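Local coordinates for acetone carboxylase alpha subunit (PDB 5M45), which serves as the alpha subunit of a metal-containing, multi-subunit carboxylase and belongs to the hydantoinase B/oxoprolinase family, at residues G172-P184 against M223-R237. Sequence-based numbering, arbitrary orientation.
Sequences GVTHVIDTGAVGP and MVRTTRYWMLDERTR. With MN (manganese (II) ion), chain M.
Pro184 lies over one face of the Arg225 guanidinium, its CA 3.8 Å above the plane, while at the edge NH1 and NH2 both grip Ala181 O, end-on and in plane. Asp178 OD2 also lies near the plane, but on the other side of NH1, a long salt bridge of 3.6 Å, with the carboxylate turned 69°. Val224 CG1 covers one face of the Trp230 ring toward the rim, with Val176 CG2 at its edge. Glu234 CA lies over one face of the Arg237 guanidinium, whose NH1 donates in plane to Thr174 OG1 (2.9 Å). Arg225, extended from CG to NE, carries its head to the loop 181-184. The Asp178 syn lone pairs take Arg225 N on OD2 (3.0 Å) and Thr226 N on OD1 (2.9 Å); Thr226 OG1 (2.7 Å to OD1) and Gly180 N, closing an Asx turn on OD2, come from the anti sides, tilted out of plane, Gly180 N more so. Ile177 CD1 makes an off-centre CH-pi contact with Tyr229, and two waters tie Asp233 OD2 to His175 O and Ile177 N. Helix residues 227-237 run nearly antiparallel (155°) to residues 172-175, a strand of an antiparallel sheet. Thr174 and Val176 point toward the helix, His175 away: its NE2 bonds Ser186, its ND1 binds manganese with His150 and Asp153.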
loop_
_atom_site.group_PDB
_atom_site.type_symbol
_atom_site.label_atom_id
_atom_site.label_comp_id
_atom_site.label_asym_id
_atom_site.label_seq_id
_atom_site.Cartn_x
_atom_site.Cartn_y
_atom_site.Cartn_z
ATOM N N GLY A 172 -7.115 -13.798 16.266
ATOM C CA GLY A 172 -8.423 -13.152 16.109
ATOM C C GLY A 172 -8.532 -12.407 14.790
ATOM O O GLY A 172 -7.582 -11.721 14.378
ATOM N N VAL A 173 -9.654 -12.582 14.092
ATOM C CA VAL A 173 -9.901 -11.959 12.777
ATOM C C VAL A 173 -11.182 -11.142 12.794
ATOM O O VAL A 173 -12.174 -11.562 13.420
ATOM C CB VAL A 173 -9.925 -12.999 11.643
ATOM C CG1 VAL A 173 -11.008 -14.063 11.879
ATOM C CG2 VAL A 173 -10.133 -12.342 10.268
ATOM N N THR A 174 -11.162 -9.979 12.134
ATOM C CA THR A 174 -12.381 -9.212 11.816
ATOM C C THR A 174 -12.375 -8.850 10.324
ATOM O O THR A 174 -11.333 -8.432 9.784
ATOM C CB THR A 174 -12.485 -7.864 12.562
ATOM O OG1 THR A 174 -11.303 -7.094 12.321
ATOM C CG2 THR A 174 -12.650 -8.042 14.056
ATOM N N HIS A 175 -13.517 -8.980 9.667
ATOM C CA HIS A 175 -13.705 -8.367 8.344
ATOM C C HIS A 175 -13.890 -6.853 8.505
ATOM O O HIS A 175 -14.874 -6.434 9.112
ATOM C CB HIS A 175 -14.925 -8.945 7.605
ATOM C CG HIS A 175 -15.181 -8.260 6.291
ATOM N ND1 HIS A 175 -14.818 -8.797 5.079
ATOM C CD2 HIS A 175 -15.658 -7.016 6.022
ATOM C CE1 HIS A 175 -15.084 -7.928 4.113
ATOM N NE2 HIS A 175 -15.603 -6.844 4.657
ATOM N N VAL A 176 -12.951 -6.054 7.981
ATOM C CA VAL A 176 -13.040 -4.555 8.051
ATOM C C VAL A 176 -13.693 -3.991 6.784
ATOM O O VAL A 176 -13.698 -4.650 5.716
ATOM C CB VAL A 176 -11.679 -3.876 8.307
ATOM C CG1 VAL A 176 -11.021 -4.469 9.558
ATOM C CG2 VAL A 176 -10.720 -3.999 7.093
ATOM N N ILE A 177 -14.215 -2.767 6.878
ATOM C CA ILE A 177 -14.997 -2.185 5.787
ATOM C C ILE A 177 -14.141 -1.965 4.521
ATOM O O ILE A 177 -14.580 -2.303 3.405
ATOM C CB ILE A 177 -15.729 -0.876 6.200
ATOM C CG1 ILE A 177 -16.690 -1.151 7.359
ATOM C CG2 ILE A 177 -16.475 -0.258 4.979
ATOM C CD1 ILE A 177 -17.233 0.110 8.026
ATOM N N ASP A 178 -12.946 -1.399 4.675
ATOM C CA ASP A 178 -12.049 -1.200 3.554
ATOM C C ASP A 178 -10.589 -1.176 3.979
ATOM O O ASP A 178 -10.280 -0.869 5.159
ATOM C CB ASP A 178 -12.395 0.048 2.713
ATOM C CG ASP A 178 -11.756 1.353 3.240
ATOM O OD1 ASP A 178 -12.233 1.917 4.256
ATOM O OD2 ASP A 178 -10.783 1.856 2.623
ATOM N N THR A 179 -9.704 -1.479 2.999
ATOM C CA THR A 179 -8.275 -1.416 3.180
ATOM C C THR A 179 -7.587 -0.476 2.184
ATOM O O THR A 179 -6.392 -0.603 1.947
ATOM C CB THR A 179 -7.608 -2.827 3.157
ATOM O OG1 THR A 179 -8.089 -3.605 2.065
ATOM C CG2 THR A 179 -7.929 -3.572 4.450
ATOM N N GLY A 180 -8.303 0.505 1.648
ATOM C CA GLY A 180 -7.662 1.486 0.780
ATOM C C GLY A 180 -7.210 0.888 -0.544
ATOM O O GLY A 180 -6.080 1.152 -0.999
ATOM N N ALA A 181 -8.083 0.098 -1.160
ATOM C CA ALA A 181 -7.901 -0.329 -2.566
ATOM C C ALA A 181 -8.402 0.775 -3.484
ATOM O O ALA A 181 -9.062 1.719 -3.035
ATOM C CB ALA A 181 -8.644 -1.639 -2.830
ATOM N N VAL A 182 -8.068 0.655 -4.768
ATOM C CA VAL A 182 -8.531 1.581 -5.830
ATOM C C VAL A 182 -10.073 1.771 -5.765
ATOM O O VAL A 182 -10.562 2.912 -5.760
ATOM C CB VAL A 182 -8.084 1.100 -7.226
ATOM C CG1 VAL A 182 -8.761 1.895 -8.354
ATOM C CG2 VAL A 182 -6.547 1.171 -7.332
ATOM N N GLY A 183 -10.803 0.671 -5.685
ATOM C CA GLY A 183 -12.264 0.721 -5.508
ATOM C C GLY A 183 -12.684 0.865 -4.038
ATOM O O GLY A 183 -12.097 0.219 -3.169
ATOM N N PRO A 184 -13.719 1.685 -3.763
ATOM C CA PRO A 184 -14.206 1.912 -2.406
ATOM C C PRO A 184 -15.215 0.885 -1.927
ATOM O O PRO A 184 -16.412 1.008 -2.176
ATOM C CB PRO A 184 -14.872 3.287 -2.503
ATOM C CG PRO A 184 -15.382 3.356 -3.911
ATOM C CD PRO A 184 -14.355 2.607 -4.726
ATOM N N MET A 223 -3.933 4.794 5.595
ATOM C CA MET A 223 -3.969 3.988 4.384
ATOM C C MET A 223 -5.362 3.372 4.096
ATOM O O MET A 223 -5.482 2.524 3.179
ATOM C CB MET A 223 -2.897 2.870 4.461
ATOM C CG MET A 223 -1.442 3.346 4.493
ATOM S SD MET A 223 -1.010 4.650 3.338
ATOM C CE MET A 223 -1.249 3.820 1.745
ATOM N N VAL A 224 -6.377 3.788 4.847
ATOM C CA VAL A 224 -7.770 3.331 4.685
ATOM C C VAL A 224 -8.725 4.546 4.687
ATOM O O VAL A 224 -8.386 5.627 5.157
ATOM C CB VAL A 224 -8.183 2.285 5.776
ATOM C CG1 VAL A 224 -7.168 1.140 5.866
ATOM C CG2 VAL A 224 -8.393 2.900 7.159
ATOM N N ARG A 225 -9.904 4.350 4.096
ATOM C CA ARG A 225 -10.979 5.336 4.151
ATOM C C ARG A 225 -11.680 5.395 5.515
ATOM O O ARG A 225 -11.874 6.504 6.088
ATOM C CB ARG A 225 -11.999 5.104 3.018
ATOM C CG ARG A 225 -11.422 5.254 1.612
ATOM C CD ARG A 225 -12.436 4.800 0.576
ATOM N NE ARG A 225 -11.993 4.861 -0.812
ATOM C CZ ARG A 225 -11.213 3.971 -1.428
ATOM N NH1 ARG A 225 -10.723 2.939 -0.792
ATOM N NH2 ARG A 225 -10.919 4.121 -2.733
ATOM N N THR A 226 -12.070 4.223 6.030
ATOM C CA THR A 226 -12.942 4.117 7.221
ATOM C C THR A 226 -12.140 4.037 8.540
ATOM O O THR A 226 -12.266 3.089 9.336
ATOM C CB THR A 226 -13.936 2.933 7.063
ATOM O OG1 THR A 226 -13.221 1.722 6.745
ATOM C CG2 THR A 226 -14.965 3.274 5.945
ATOM N N THR A 227 -11.302 5.052 8.762
ATOM C CA THR A 227 -10.325 5.056 9.865
ATOM C C THR A 227 -10.895 4.694 11.253
ATOM O O THR A 227 -10.326 3.839 11.949
ATOM C CB THR A 227 -9.629 6.423 9.923
ATOM O OG1 THR A 227 -8.990 6.685 8.656
ATOM C CG2 THR A 227 -8.586 6.446 11.050
ATOM N N ARG A 228 -11.972 5.360 11.674
ATOM C CA ARG A 228 -12.519 5.139 13.014
ATOM C C ARG A 228 -13.009 3.671 13.156
ATOM O O ARG A 228 -12.811 3.045 14.184
ATOM C CB ARG A 228 -13.669 6.135 13.346
ATOM C CG ARG A 228 -14.229 5.952 14.751
ATOM C CD ARG A 228 -15.486 6.845 15.120
ATOM N NE ARG A 228 -16.574 6.811 14.103
ATOM C CZ ARG A 228 -16.667 7.655 13.049
ATOM N NH1 ARG A 228 -15.735 8.594 12.810
ATOM N NH2 ARG A 228 -17.702 7.554 12.187
ATOM N N TYR A 229 -13.631 3.144 12.094
ATOM C CA TYR A 229 -14.156 1.769 12.081
ATOM C C TYR A 229 -13.010 0.765 12.145
ATOM O O TYR A 229 -13.059 -0.179 12.937
ATOM C CB TYR A 229 -15.048 1.535 10.840
ATOM C CG TYR A 229 -16.286 2.422 10.824
ATOM C CD1 TYR A 229 -16.249 3.663 10.178
ATOM C CD2 TYR A 229 -17.492 2.006 11.403
ATOM C CE1 TYR A 229 -17.358 4.512 10.167
ATOM C CE2 TYR A 229 -18.610 2.814 11.382
ATOM C CZ TYR A 229 -18.550 4.054 10.737
ATOM O OH TYR A 229 -19.654 4.874 10.726
ATOM N N TRP A 230 -11.964 1.020 11.350
ATOM C CA TRP A 230 -10.674 0.280 11.407
ATOM C C TRP A 230 -10.101 0.197 12.852
ATOM O O TRP A 230 -9.705 -0.872 13.314
ATOM C CB TRP A 230 -9.625 0.933 10.448
ATOM C CG TRP A 230 -8.236 0.463 10.651
ATOM C CD1 TRP A 230 -7.343 0.929 11.576
ATOM C CD2 TRP A 230 -7.574 -0.617 9.964
ATOM N NE1 TRP A 230 -6.162 0.228 11.492
ATOM C CE2 TRP A 230 -6.284 -0.736 10.522
ATOM C CE3 TRP A 230 -7.948 -1.493 8.939
ATOM C CZ2 TRP A 230 -5.341 -1.678 10.068
ATOM C CZ3 TRP A 230 -6.998 -2.423 8.459
ATOM C CH2 TRP A 230 -5.707 -2.508 9.058
ATOM N N MET A 231 -10.052 1.345 13.517
ATOM C CA MET A 231 -9.457 1.467 14.870
ATOM C C MET A 231 -10.205 0.590 15.900
ATOM O O MET A 231 -9.571 -0.146 16.688
ATOM C CB MET A 231 -9.411 2.931 15.339
ATOM C CG MET A 231 -8.359 3.783 14.601
ATOM S SD MET A 231 -8.469 5.563 14.930
ATOM C CE MET A 231 -7.789 5.562 16.567
ATOM N N LEU A 232 -11.553 0.641 15.861
ATOM C CA LEU A 232 -12.332 -0.139 16.804
ATOM C C LEU A 232 -12.339 -1.659 16.463
ATOM O O LEU A 232 -12.451 -2.498 17.377
ATOM C CB LEU A 232 -13.739 0.451 17.012
ATOM C CG LEU A 232 -13.725 1.788 17.784
ATOM C CD1 LEU A 232 -15.010 2.580 17.619
ATOM C CD2 LEU A 232 -13.431 1.580 19.260
ATOM N N ASP A 233 -12.226 -2.024 15.176
ATOM C CA ASP A 233 -12.039 -3.435 14.795
ATOM C C ASP A 233 -10.705 -3.992 15.343
ATOM O O ASP A 233 -10.632 -5.148 15.795
ATOM C CB ASP A 233 -12.160 -3.644 13.259
ATOM C CG ASP A 233 -13.621 -3.500 12.750
ATOM O OD1 ASP A 233 -14.593 -3.551 13.561
ATOM O OD2 ASP A 233 -13.832 -3.335 11.508
ATOM N N GLU A 234 -9.664 -3.157 15.358
ATOM C CA GLU A 234 -8.397 -3.560 15.927
ATOM C C GLU A 234 -8.476 -3.804 17.453
ATOM O O GLU A 234 -7.943 -4.800 17.957
ATOM C CB GLU A 234 -7.277 -2.567 15.559
ATOM C CG GLU A 234 -5.931 -2.818 16.250
ATOM C CD GLU A 234 -4.803 -1.985 15.650
ATOM O OE1 GLU A 234 -4.932 -0.733 15.623
ATOM O OE2 GLU A 234 -3.795 -2.597 15.211
ATOM N N ARG A 235 -9.122 -2.892 18.179
ATOM C CA ARG A 235 -9.311 -3.074 19.625
ATOM C C ARG A 235 -10.156 -4.327 19.927
ATOM O O ARG A 235 -9.863 -5.030 20.903
ATOM C CB ARG A 235 -9.902 -1.818 20.294
ATOM C CG ARG A 235 -9.029 -0.562 20.118
ATOM C CD ARG A 235 -7.641 -0.712 20.792
ATOM N NE ARG A 235 -6.807 0.433 20.586
ATOM C CZ ARG A 235 -5.603 0.616 21.150
ATOM N NH1 ARG A 235 -4.892 1.707 20.893
ATOM N NH2 ARG A 235 -5.064 -0.274 21.972
ATOM N N THR A 236 -11.162 -4.609 19.080
ATOM C CA THR A 236 -11.937 -5.851 19.128
ATOM C C THR A 236 -11.062 -7.113 19.064
ATOM O O THR A 236 -11.226 -8.033 19.876
ATOM C CB THR A 236 -12.980 -5.907 17.948
ATOM O OG1 THR A 236 -13.926 -4.825 18.118
ATOM C CG2 THR A 236 -13.721 -7.207 17.916
ATOM N N ARG A 237 -10.127 -7.150 18.115
ATOM C CA ARG A 237 -9.257 -8.323 17.955
ATOM C C ARG A 237 -8.301 -8.492 19.168
ATOM O O ARG A 237 -8.127 -9.611 19.687
ATOM C CB ARG A 237 -8.423 -8.253 16.667
ATOM C CG ARG A 237 -9.221 -8.284 15.367
ATOM C CD ARG A 237 -8.337 -8.339 14.116
ATOM N NE ARG A 237 -7.377 -7.229 14.021
ATOM C CZ ARG A 237 -7.609 -6.054 13.447
ATOM N NH1 ARG A 237 -8.773 -5.755 12.887
ATOM N NH2 ARG A 237 -6.644 -5.139 13.429
HETATM MN MN MN M . -13.742 -10.786 4.638
HETATM O O HOH W 1 -15.865 -4.099 10.020
HETATM O O HOH W 2 -13.655 -1.329 9.468
HETATM O O HOH W 3 -11.530 -0.251 7.813
HETATM O O HOH W 4 -4.111 1.824 0.924
#